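Local coordinates for protein alanine racemase (Actinobacillus succinogenes, PDB 3C3K) that is of unknown function but has the two-lobed alpha/beta fold of the periplasmic binding protein-like family, at residues B[230-236]-B[270-276]; B[124-130]-B[185-191]; B[86-90]-B[249-254]. One frame throughout, in Å; residues are numbered along the deposited sequence.

Contact 1 (B[230-236]-B[270-276]); sequences PALTTVQ and KFVRRQS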
loop_
_atom_site.group_PDB
_atom_site.type_symbol
_atom_site.label_atom_id
_atom_site.label_comp_id
_atom_site.label_asym_id
_atom_site.label_seq_id
_atom_site.Cartn_x
_atom_site.Cartn_y
_atom_site.Cartn_z
ATOM N N PRO B 230 17.978 -6.527 -9.677
ATOM C CA PRO B 230 17.997 -7.782 -8.999
ATOM C C PRO B 230 16.983 -7.771 -7.817
ATOM O O PRO B 230 16.611 -6.715 -7.274
ATOM C CB PRO B 230 19.411 -7.841 -8.400
ATOM C CG PRO B 230 19.849 -6.397 -8.354
ATOM C CD PRO B 230 19.245 -5.768 -9.521
ATOM N N ALA B 231 16.564 -8.956 -7.422
ATOM C CA ALA B 231 15.732 -9.079 -6.209
ATOM C C ALA B 231 16.513 -8.508 -5.040
ATOM O O ALA B 231 17.721 -8.608 -5.018
ATOM C CB ALA B 231 15.384 -10.494 -5.941
ATOM N N LEU B 232 15.769 -8.000 -4.045
ATOM C CA LEU B 232 16.293 -7.130 -3.019
ATOM C C LEU B 232 16.576 -7.841 -1.708
ATOM O O LEU B 232 15.661 -8.385 -1.109
ATOM C CB LEU B 232 15.302 -5.929 -2.823
ATOM C CG LEU B 232 15.744 -5.050 -1.693
ATOM C CD1 LEU B 232 17.040 -4.326 -2.165
ATOM C CD2 LEU B 232 14.563 -4.109 -1.349
ATOM N N THR B 233 17.865 -7.920 -1.324
ATOM C CA THR B 233 18.231 -8.253 0.023
ATOM C C THR B 233 17.582 -7.295 1.004
ATOM O O THR B 233 17.519 -6.076 0.805
ATOM C CB THR B 233 19.723 -8.242 0.206
ATOM O OG1 THR B 233 20.289 -9.193 -0.684
ATOM C CG2 THR B 233 20.153 -8.586 1.684
ATOM N N THR B 234 17.092 -7.842 2.082
ATOM C CA THR B 234 16.319 -7.035 2.994
ATOM C C THR B 234 16.326 -7.629 4.379
ATOM O O THR B 234 16.757 -8.787 4.595
ATOM C CB THR B 234 14.878 -6.872 2.455
ATOM O OG1 THR B 234 14.161 -5.927 3.262
ATOM C CG2 THR B 234 14.119 -8.245 2.388
ATOM N N VAL B 235 15.880 -6.813 5.330
ATOM C CA VAL B 235 15.542 -7.312 6.653
ATOM C C VAL B 235 14.046 -7.635 6.718
ATOM O O VAL B 235 13.223 -6.728 6.749
ATOM C CB VAL B 235 15.947 -6.318 7.782
ATOM C CG1 VAL B 235 15.632 -6.887 9.108
ATOM C CG2 VAL B 235 17.405 -5.988 7.694
ATOM N N GLN B 236 13.724 -8.928 6.732
ATOM C CA GLN B 236 12.331 -9.405 6.785
ATOM C C GLN B 236 11.767 -9.304 8.181
ATOM O O GLN B 236 12.367 -9.852 9.132
ATOM C CB GLN B 236 12.286 -10.869 6.375
ATOM C CG GLN B 236 10.910 -11.486 6.438
ATOM C CD GLN B 236 10.126 -11.058 5.265
ATOM O OE1 GLN B 236 10.549 -11.293 4.133
ATOM N NE2 GLN B 236 8.983 -10.388 5.499
ATOM N N LYS B 270 14.613 -11.523 10.124
ATOM C CA LYS B 270 15.511 -12.389 9.387
ATOM C C LYS B 270 16.202 -11.582 8.299
ATOM O O LYS B 270 15.570 -10.786 7.603
ATOM C CB LYS B 270 14.744 -13.618 8.802
ATOM C CG LYS B 270 15.691 -14.699 8.275
ATOM C CD LYS B 270 15.021 -15.926 7.539
ATOM C CE LYS B 270 15.947 -17.232 7.605
ATOM N NZ LYS B 270 15.110 -18.518 7.983
ATOM N N PHE B 271 17.500 -11.808 8.124
ATOM C CA PHE B 271 18.221 -11.174 7.022
ATOM C C PHE B 271 18.056 -12.082 5.883
ATOM O O PHE B 271 18.464 -13.206 5.966
ATOM C CB PHE B 271 19.675 -11.105 7.330
ATOM C CG PHE B 271 20.479 -10.431 6.306
ATOM C CD1 PHE B 271 20.511 -9.032 6.240
ATOM C CD2 PHE B 271 21.291 -11.166 5.444
ATOM C CE1 PHE B 271 21.324 -8.409 5.359
ATOM C CE2 PHE B 271 22.124 -10.536 4.536
ATOM C CZ PHE B 271 22.133 -9.163 4.481
ATOM N N VAL B 272 17.391 -11.614 4.855
ATOM C CA VAL B 272 17.074 -12.457 3.685
ATOM C C VAL B 272 17.948 -12.000 2.503
ATOM O O VAL B 272 17.816 -10.897 2.010
ATOM C CB VAL B 272 15.572 -12.382 3.349
ATOM C CG1 VAL B 272 15.315 -12.977 2.043
ATOM C CG2 VAL B 272 14.735 -13.051 4.474
ATOM N N ARG B 273 18.873 -12.866 2.108
ATOM C CA ARG B 273 19.881 -12.573 1.081
ATOM C C ARG B 273 19.348 -12.779 -0.304
ATOM O O ARG B 273 18.931 -13.903 -0.659
ATOM C CB ARG B 273 21.078 -13.484 1.227
ATOM C CG ARG B 273 21.523 -13.625 2.648
ATOM C CD ARG B 273 22.323 -14.926 2.910
ATOM N NE ARG B 273 22.906 -14.831 4.239
ATOM C CZ ARG B 273 23.918 -14.019 4.525
ATOM N NH1 ARG B 273 24.373 -13.958 5.767
ATOM N NH2 ARG B 273 24.471 -13.265 3.572
ATOM N N ARG B 274 19.371 -11.702 -1.103
ATOM C CA ARG B 274 19.049 -11.871 -2.496
ATOM C C ARG B 274 20.182 -11.408 -3.413
ATOM O O ARG B 274 21.302 -11.211 -2.955
ATOM C CB ARG B 274 17.722 -11.206 -2.820
ATOM C CG ARG B 274 16.630 -11.696 -1.858
ATOM C CD ARG B 274 15.245 -11.370 -2.370
ATOM N NE ARG B 274 14.209 -12.008 -1.555
ATOM C CZ ARG B 274 13.394 -11.356 -0.742
ATOM N NH1 ARG B 274 13.475 -10.022 -0.612
ATOM N NH2 ARG B 274 12.462 -12.040 -0.082
ATOM N N GLN B 275 19.882 -11.203 -4.681
ATOM C CA GLN B 275 20.898 -10.885 -5.665
ATOM C C GLN B 275 21.455 -9.467 -5.521
ATOM O O GLN B 275 22.556 -9.208 -5.943
ATOM C CB GLN B 275 20.332 -11.132 -7.058
ATOM C CG GLN B 275 21.277 -10.749 -8.230
ATOM C CD GLN B 275 20.869 -11.434 -9.542
ATOM O OE1 GLN B 275 19.663 -11.415 -9.921
ATOM N NE2 GLN B 275 21.848 -12.108 -10.206
ATOM N N SER B 276 20.736 -8.592 -4.848
ATOM C CA SER B 276 21.129 -7.167 -4.756
ATOM C C SER B 276 22.315 -6.942 -3.839
ATOM O O SER B 276 22.892 -5.880 -3.841
ATOM C CB SER B 276 19.949 -6.332 -4.273
ATOM O OG SER B 276 19.786 -6.523 -2.885
HETATM O O HOH W 1 17.250 -11.049 -8.986
HETATM O O HOH W 2 10.668 -10.693 1.564
#
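Two short antiparallel strands meet here, among the segments that join the two lobes of this periplasmic binding protein-like fold. K270 N bonds Q236 O at 3.0 Å, and Q236 N bonds K270 O at 2.8 Å. F271 faces V235 in a non-hydrogen-bonded pair. F271 CZ lies 3.5 Å from T233 CG2, and the ring touches V115 of helix 108-121. V272 N donates to T234 O at 2.9 Å, and V272 O takes T234 N at 3.1 Å. Past V272 side chains do most of the bonding. R274 N bonds T233 OG1 at 2.7 Å, an oxygen that S277 also bonds. R274 NH1 bonds L232 O at 2.8 Å, and one water joins R274 NH2 to Q236 OE1. Q236 NE2 bonds G221 O. Q275 CG packs on P230 CB at 3.5 Å. S276 N bonds A231 O weakly at 3.0 Å. S276 OG accepts T233 N at 2.8 Å and bonds V216 O. Hydroxyl and guanidinium groups thus extend the pairing past the regular ladder.

Contact 2 (B[124-130]-B[185-191]); sequences KKRIALI and PDAIFAI
Strand 187-190 and the part of 124-130 that runs through I130 pair in parallel. Both are extended (phi -165 to -100°, psi 111 to 160°); D186, at -104/5, breaks this. Their axes approach to 4.6 Å at 28°. The register is I127 with A187, A128 with I188, L129 with F189 and I130 with A190, at CA-CA 4.6 to 4.9 Å. The ladder climbs: D186 N to R126 O (2.9 Å), A128 N to A187 O (2.8 Å), F189 N to A128 O (2.9 Å), I130 N to F189 O (3.0 Å) and I191 N to I130 O (3.2 Å). On one face, small A187 leaves a hollow for I127, whose CG1 lies 4.1 Å from A187 CB. L129 (t, p) leans across, so L129 CD1 meets F189 CD2 at 3.6 Å and I191 CD1 at 3.4 Å. Helices 108-121 and 137-152 cover this face. These are the inner strands of a four-stranded parallel sheet in a Rossmann-like lobe. On the other face, A128 CB faces the notch formed by P185 CB (4.0 Å) and I188 CG1 (4.3 Å). I130 (m, t) fills the space beside A190, with I130 CD1 3.8 Å from I188 CG2. Helix 168-179 packs there. At the strand entrance D186 (chi1 p) meets the other backbone: D186 OD2 takes K125 N and D186 OD1 takes R126 N, both at 2.8 Å. K124 NZ bonds D186 O at 2.8 Å.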
loop_
_atom_site.group_PDB
_atom_site.type_symbol
_atom_site.label_atom_id
_atom_site.label_comp_id
_atom_site.label_asym_id
_atom_site.label_seq_id
_atom_site.Cartn_x
_atom_site.Cartn_y
_atom_site.Cartn_z
ATOM N N LYS B 124 32.536 -4.815 1.304
ATOM C CA LYS B 124 32.086 -3.442 1.088
ATOM C C LYS B 124 32.671 -2.485 2.147
ATOM O O LYS B 124 32.800 -2.861 3.278
ATOM C CB LYS B 124 30.543 -3.383 1.076
ATOM C CG LYS B 124 29.909 -4.205 -0.048
ATOM C CD LYS B 124 30.387 -3.655 -1.414
ATOM C CE LYS B 124 29.764 -4.384 -2.603
ATOM N NZ LYS B 124 29.783 -3.453 -3.825
ATOM N N LYS B 125 33.031 -1.263 1.778
ATOM C CA LYS B 125 33.800 -0.413 2.645
ATOM C C LYS B 125 33.234 1.017 2.671
ATOM O O LYS B 125 33.572 1.835 3.544
ATOM C CB LYS B 125 35.266 -0.381 2.172
ATOM C CG LYS B 125 36.088 -1.507 2.797
ATOM C CD LYS B 125 37.540 -1.415 2.402
ATOM C CE LYS B 125 38.307 -2.617 2.901
ATOM N NZ LYS B 125 37.572 -3.914 2.660
ATOM N N ARG B 126 32.332 1.311 1.749
ATOM C CA ARG B 126 31.715 2.634 1.732
ATOM C C ARG B 126 30.209 2.472 1.682
ATOM O O ARG B 126 29.596 2.505 0.587
ATOM C CB ARG B 126 32.220 3.447 0.538
ATOM C CG ARG B 126 33.692 3.833 0.673
ATOM C CD ARG B 126 34.399 4.418 -0.618
ATOM N NE ARG B 126 33.959 3.905 -1.918
ATOM C CZ ARG B 126 34.427 2.820 -2.552
ATOM N NH1 ARG B 126 35.376 2.058 -2.018
ATOM N NH2 ARG B 126 33.932 2.481 -3.756
ATOM N N ILE B 127 29.618 2.270 2.856
ATOM C CA ILE B 127 28.234 1.910 2.951
ATOM C C ILE B 127 27.503 3.204 3.298
ATOM O O ILE B 127 27.872 3.879 4.280
ATOM C CB ILE B 127 28.001 0.829 4.049
ATOM C CG1 ILE B 127 28.777 -0.448 3.730
ATOM C CG2 ILE B 127 26.463 0.526 4.210
ATOM C CD1 ILE B 127 29.083 -1.307 4.902
ATOM N N ALA B 128 26.489 3.542 2.514
ATOM C CA ALA B 128 25.626 4.727 2.717
ATOM C C ALA B 128 24.281 4.256 3.263
ATOM O O ALA B 128 23.926 3.051 3.151
ATOM C CB ALA B 128 25.421 5.527 1.346
ATOM N N LEU B 129 23.560 5.190 3.889
ATOM C CA LEU B 129 22.231 4.967 4.437
ATOM C C LEU B 129 21.231 5.935 3.788
ATOM O O LEU B 129 21.503 7.141 3.638
ATOM C CB LEU B 129 22.240 5.137 5.976
ATOM C CG LEU B 129 20.925 4.938 6.751
ATOM C CD1 LEU B 129 20.670 3.384 6.899
ATOM C CD2 LEU B 129 20.983 5.554 8.150
ATOM N N ILE B 130 20.110 5.401 3.321
ATOM C CA ILE B 130 18.999 6.266 2.944
ATOM C C ILE B 130 18.018 6.144 4.128
ATOM O O ILE B 130 17.464 5.037 4.392
ATOM C CB ILE B 130 18.302 5.839 1.600
ATOM C CG1 ILE B 130 19.286 5.919 0.452
ATOM C CG2 ILE B 130 17.082 6.795 1.292
ATOM C CD1 ILE B 130 18.739 5.495 -0.889
ATOM N N PRO B 185 29.372 5.587 -2.920
ATOM C CA PRO B 185 29.299 4.416 -2.102
ATOM C C PRO B 185 29.551 3.161 -2.919
ATOM O O PRO B 185 29.428 3.172 -4.167
ATOM C CB PRO B 185 27.853 4.437 -1.581
ATOM C CG PRO B 185 27.086 5.049 -2.645
ATOM C CD PRO B 185 28.033 6.136 -3.219
ATOM N N ASP B 186 29.984 2.104 -2.239
ATOM C CA ASP B 186 29.940 0.804 -2.845
ATOM C C ASP B 186 28.766 -0.002 -2.266
ATOM O O ASP B 186 28.631 -1.194 -2.565
ATOM C CB ASP B 186 31.299 0.046 -2.691
ATOM C CG ASP B 186 31.737 -0.140 -1.228
ATOM O OD1 ASP B 186 30.917 0.132 -0.322
ATOM O OD2 ASP B 186 32.922 -0.523 -0.968
ATOM N N ALA B 187 27.934 0.608 -1.420
ATOM C CA ALA B 187 26.761 -0.089 -0.895
ATOM C C ALA B 187 25.784 0.848 -0.273
ATOM O O ALA B 187 26.191 1.913 0.277
ATOM C CB ALA B 187 27.140 -1.175 0.091
ATOM N N ILE B 188 24.500 0.530 -0.467
ATOM C CA ILE B 188 23.409 1.397 -0.030
ATOM C C ILE B 188 22.443 0.558 0.775
ATOM O O ILE B 188 21.916 -0.478 0.295
ATOM C CB ILE B 188 22.677 2.143 -1.200
ATOM C CG1 ILE B 188 23.591 3.212 -1.848
ATOM C CG2 ILE B 188 21.520 2.926 -0.645
ATOM C CD1 ILE B 188 23.027 3.855 -3.097
ATOM N N PHE B 189 22.259 0.986 2.022
ATOM C CA PHE B 189 21.344 0.364 2.934
ATOM C C PHE B 189 20.165 1.342 3.126
ATOM O O PHE B 189 20.378 2.439 3.625
ATOM C CB PHE B 189 22.066 0.160 4.275
ATOM C CG PHE B 189 21.190 -0.380 5.394
ATOM C CD1 PHE B 189 20.071 -1.190 5.107
ATOM C CD2 PHE B 189 21.545 -0.154 6.742
ATOM C CE1 PHE B 189 19.297 -1.669 6.124
ATOM C CE2 PHE B 189 20.768 -0.652 7.785
ATOM C CZ PHE B 189 19.650 -1.424 7.479
ATOM N N ALA B 190 18.961 0.947 2.667
ATOM C CA ALA B 190 17.755 1.752 2.897
ATOM C C ALA B 190 16.852 1.171 3.955
ATOM O O ALA B 190 16.702 -0.064 4.079
ATOM C CB ALA B 190 17.004 2.005 1.605
ATOM N N ILE B 191 16.239 2.090 4.680
ATOM C CA ILE B 191 15.343 1.897 5.831
ATOM C C ILE B 191 13.931 1.365 5.443
ATOM O O ILE B 191 13.096 1.076 6.316
ATOM C CB ILE B 191 15.309 3.269 6.537
ATOM C CG1 ILE B 191 16.218 3.297 7.748
ATOM C CG2 ILE B 191 13.975 3.990 6.588
ATOM C CD1 ILE B 191 17.428 2.577 7.523
#

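Contact 3 (B[86-90]-B[249-254]); sequences AFPWV and LLLEQI
The backbone of 86-90 is a loop that becomes extended at W89 and V90 (phi/psi -151/133 and -143/140). Segment 249-254 is the last part of helix 239-254, with regular helical angles. This is helix-on-sheet packing in an alpha/beta lobe: the helix lies beside the start of strand 89-92 of a parallel sheet. The CA atoms come closest at P88 and Q253, 5.3 Å apart. P88 and V90 point toward the helix. The CA-to-CB bond of W89 points away; its side chain touches helix 77-84. The P88 ring faces the groove between L250 and I254: P88 CB is 3.7 Å from L250 CD1, and P88 CG 3.5 Å from I254 CG1. L250 is t, p, which brings its end nearer the strand. V90 (t) puts CG2 3.8 Å from both L249 CB and L250 CD1. Q253 (m, t) bonds the backbone of one residue twice, like a strand neighbour. Q253 OE1 accepts W89 N at 3.0 Å, and Q253 NE2 gives to W89 O at 3.0 Å.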
loop_
_atom_site.group_PDB
_atom_site.type_symbol
_atom_site.label_atom_id
_atom_site.label_comp_id
_atom_site.label_asym_id
_atom_site.label_seq_id
_atom_site.Cartn_x
_atom_site.Cartn_y
_atom_site.Cartn_z
ATOM N N ALA B 86 -6.307 4.512 31.199
ATOM C CA ALA B 86 -6.303 3.077 31.373
ATOM C C ALA B 86 -6.938 2.322 30.196
ATOM O O ALA B 86 -7.014 1.074 30.232
ATOM C CB ALA B 86 -7.068 2.752 32.617
ATOM N N PHE B 87 -7.433 3.034 29.171
ATOM C CA PHE B 87 -8.016 2.328 28.024
ATOM C C PHE B 87 -7.012 1.343 27.429
ATOM O O PHE B 87 -5.804 1.600 27.458
ATOM C CB PHE B 87 -8.565 3.296 26.960
ATOM C CG PHE B 87 -9.858 4.007 27.352
ATOM C CD1 PHE B 87 -11.089 3.350 27.243
ATOM C CD2 PHE B 87 -9.847 5.350 27.786
ATOM C CE1 PHE B 87 -12.305 3.998 27.562
ATOM C CE2 PHE B 87 -11.034 6.027 28.084
ATOM C CZ PHE B 87 -12.279 5.348 27.987
ATOM N N PRO B 88 -7.488 0.177 26.921
ATOM C CA PRO B 88 -6.539 -0.733 26.254
ATOM C C PRO B 88 -5.701 -0.021 25.166
ATOM O O PRO B 88 -6.261 0.708 24.352
ATOM C CB PRO B 88 -7.428 -1.762 25.606
ATOM C CG PRO B 88 -8.653 -1.802 26.526
ATOM C CD PRO B 88 -8.876 -0.331 26.854
ATOM N N TRP B 89 -4.371 -0.204 25.201
ATOM C CA TRP B 89 -3.434 0.566 24.361
ATOM C C TRP B 89 -2.224 -0.316 24.101
ATOM O O TRP B 89 -1.676 -0.937 25.028
ATOM C CB TRP B 89 -3.033 1.834 25.142
ATOM C CG TRP B 89 -2.284 2.912 24.456
ATOM C CD1 TRP B 89 -2.035 3.046 23.137
ATOM C CD2 TRP B 89 -1.778 4.108 25.086
ATOM N NE1 TRP B 89 -1.378 4.229 22.891
ATOM C CE2 TRP B 89 -1.196 4.893 24.082
ATOM C CE3 TRP B 89 -1.746 4.563 26.415
ATOM C CZ2 TRP B 89 -0.582 6.148 24.350
ATOM C CZ3 TRP B 89 -1.116 5.835 26.701
ATOM C CH2 TRP B 89 -0.571 6.611 25.665
ATOM N N VAL B 90 -1.792 -0.373 22.838
ATOM C CA VAL B 90 -0.635 -1.170 22.444
ATOM C C VAL B 90 0.102 -0.400 21.396
ATOM O O VAL B 90 -0.521 0.170 20.530
ATOM C CB VAL B 90 -1.006 -2.529 21.829
ATOM C CG1 VAL B 90 0.214 -3.238 21.328
ATOM C CG2 VAL B 90 -1.705 -3.457 22.844
ATOM N N LEU B 249 -2.319 -8.618 22.671
ATOM C CA LEU B 249 -1.966 -7.810 23.826
ATOM C C LEU B 249 -3.106 -6.872 24.206
ATOM O O LEU B 249 -3.336 -6.595 25.436
ATOM C CB LEU B 249 -0.646 -7.051 23.590
ATOM C CG LEU B 249 0.660 -7.842 23.341
ATOM C CD1 LEU B 249 1.877 -6.882 23.096
ATOM C CD2 LEU B 249 0.915 -8.716 24.523
ATOM N N LEU B 250 -3.813 -6.372 23.199
ATOM C CA LEU B 250 -4.943 -5.474 23.428
ATOM C C LEU B 250 -6.064 -6.247 24.086
ATOM O O LEU B 250 -6.783 -5.712 24.912
ATOM C CB LEU B 250 -5.482 -4.848 22.117
ATOM C CG LEU B 250 -6.307 -3.579 22.329
ATOM C CD1 LEU B 250 -5.344 -2.453 22.645
ATOM C CD2 LEU B 250 -7.104 -3.223 21.066
ATOM N N LEU B 251 -6.250 -7.495 23.680
ATOM C CA LEU B 251 -7.272 -8.353 24.308
ATOM C C LEU B 251 -6.982 -8.725 25.772
ATOM O O LEU B 251 -7.903 -8.851 26.579
ATOM C CB LEU B 251 -7.566 -9.601 23.446
ATOM C CG LEU B 251 -8.195 -9.400 22.053
ATOM C CD1 LEU B 251 -8.097 -10.717 21.198
ATOM C CD2 LEU B 251 -9.640 -8.807 22.060
ATOM N N GLU B 252 -5.731 -8.901 26.159
ATOM C CA GLU B 252 -5.467 -9.126 27.569
ATOM C C GLU B 252 -5.912 -7.945 28.400
ATOM O O GLU B 252 -6.399 -8.146 29.526
ATOM C CB GLU B 252 -3.992 -9.253 27.854
ATOM C CG GLU B 252 -3.270 -9.928 26.811
ATOM C CD GLU B 252 -2.685 -11.199 27.280
ATOM O OE1 GLU B 252 -1.459 -11.334 27.043
ATOM O OE2 GLU B 252 -3.442 -12.018 27.881
ATOM N N GLN B 253 -5.683 -6.727 27.892
ATOM C CA GLN B 253 -6.133 -5.547 28.549
ATOM C C GLN B 253 -7.645 -5.531 28.618
ATOM O O GLN B 253 -8.199 -5.269 29.684
ATOM C CB GLN B 253 -5.574 -4.287 27.896
ATOM C CG GLN B 253 -4.105 -4.174 28.106
ATOM C CD GLN B 253 -3.453 -3.044 27.336
ATOM O OE1 GLN B 253 -3.651 -1.878 27.635
ATOM N NE2 GLN B 253 -2.640 -3.396 26.343
ATOM N N ILE B 254 -8.319 -5.776 27.506
ATOM C CA ILE B 254 -9.792 -5.707 27.483
ATOM C C ILE B 254 -10.383 -6.783 28.404
ATOM O O ILE B 254 -11.338 -6.523 29.150
ATOM C CB ILE B 254 -10.361 -5.893 26.051
ATOM C CG1 ILE B 254 -10.206 -4.629 25.210
ATOM C CG2 ILE B 254 -11.859 -6.372 26.070
ATOM C CD1 ILE B 254 -10.077 -4.898 23.724
#

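In the fold
The contacts sample both lobes and the passage between them. Contact 3 is in the lobe with the six-stranded parallel sheet. Contact 2 is in the core of the four-stranded one. Their centres are about 40 Å apart, on opposite sides of the chain's centre. Contact 1 is nearer contact 2: centres about 14 Å apart, nearest atoms about 5 Å, without touching. Helix 108-121 packs on both, with V115 meeting F271 and F189. Contact 1 is about 35 Å from contact 3 between centres, yet strand 234-236 is followed by helix 239-254. The segments of contacts 1 and 3 alternate in sequence. Contact 2 closes within the sequence that separates the segments of contact 3.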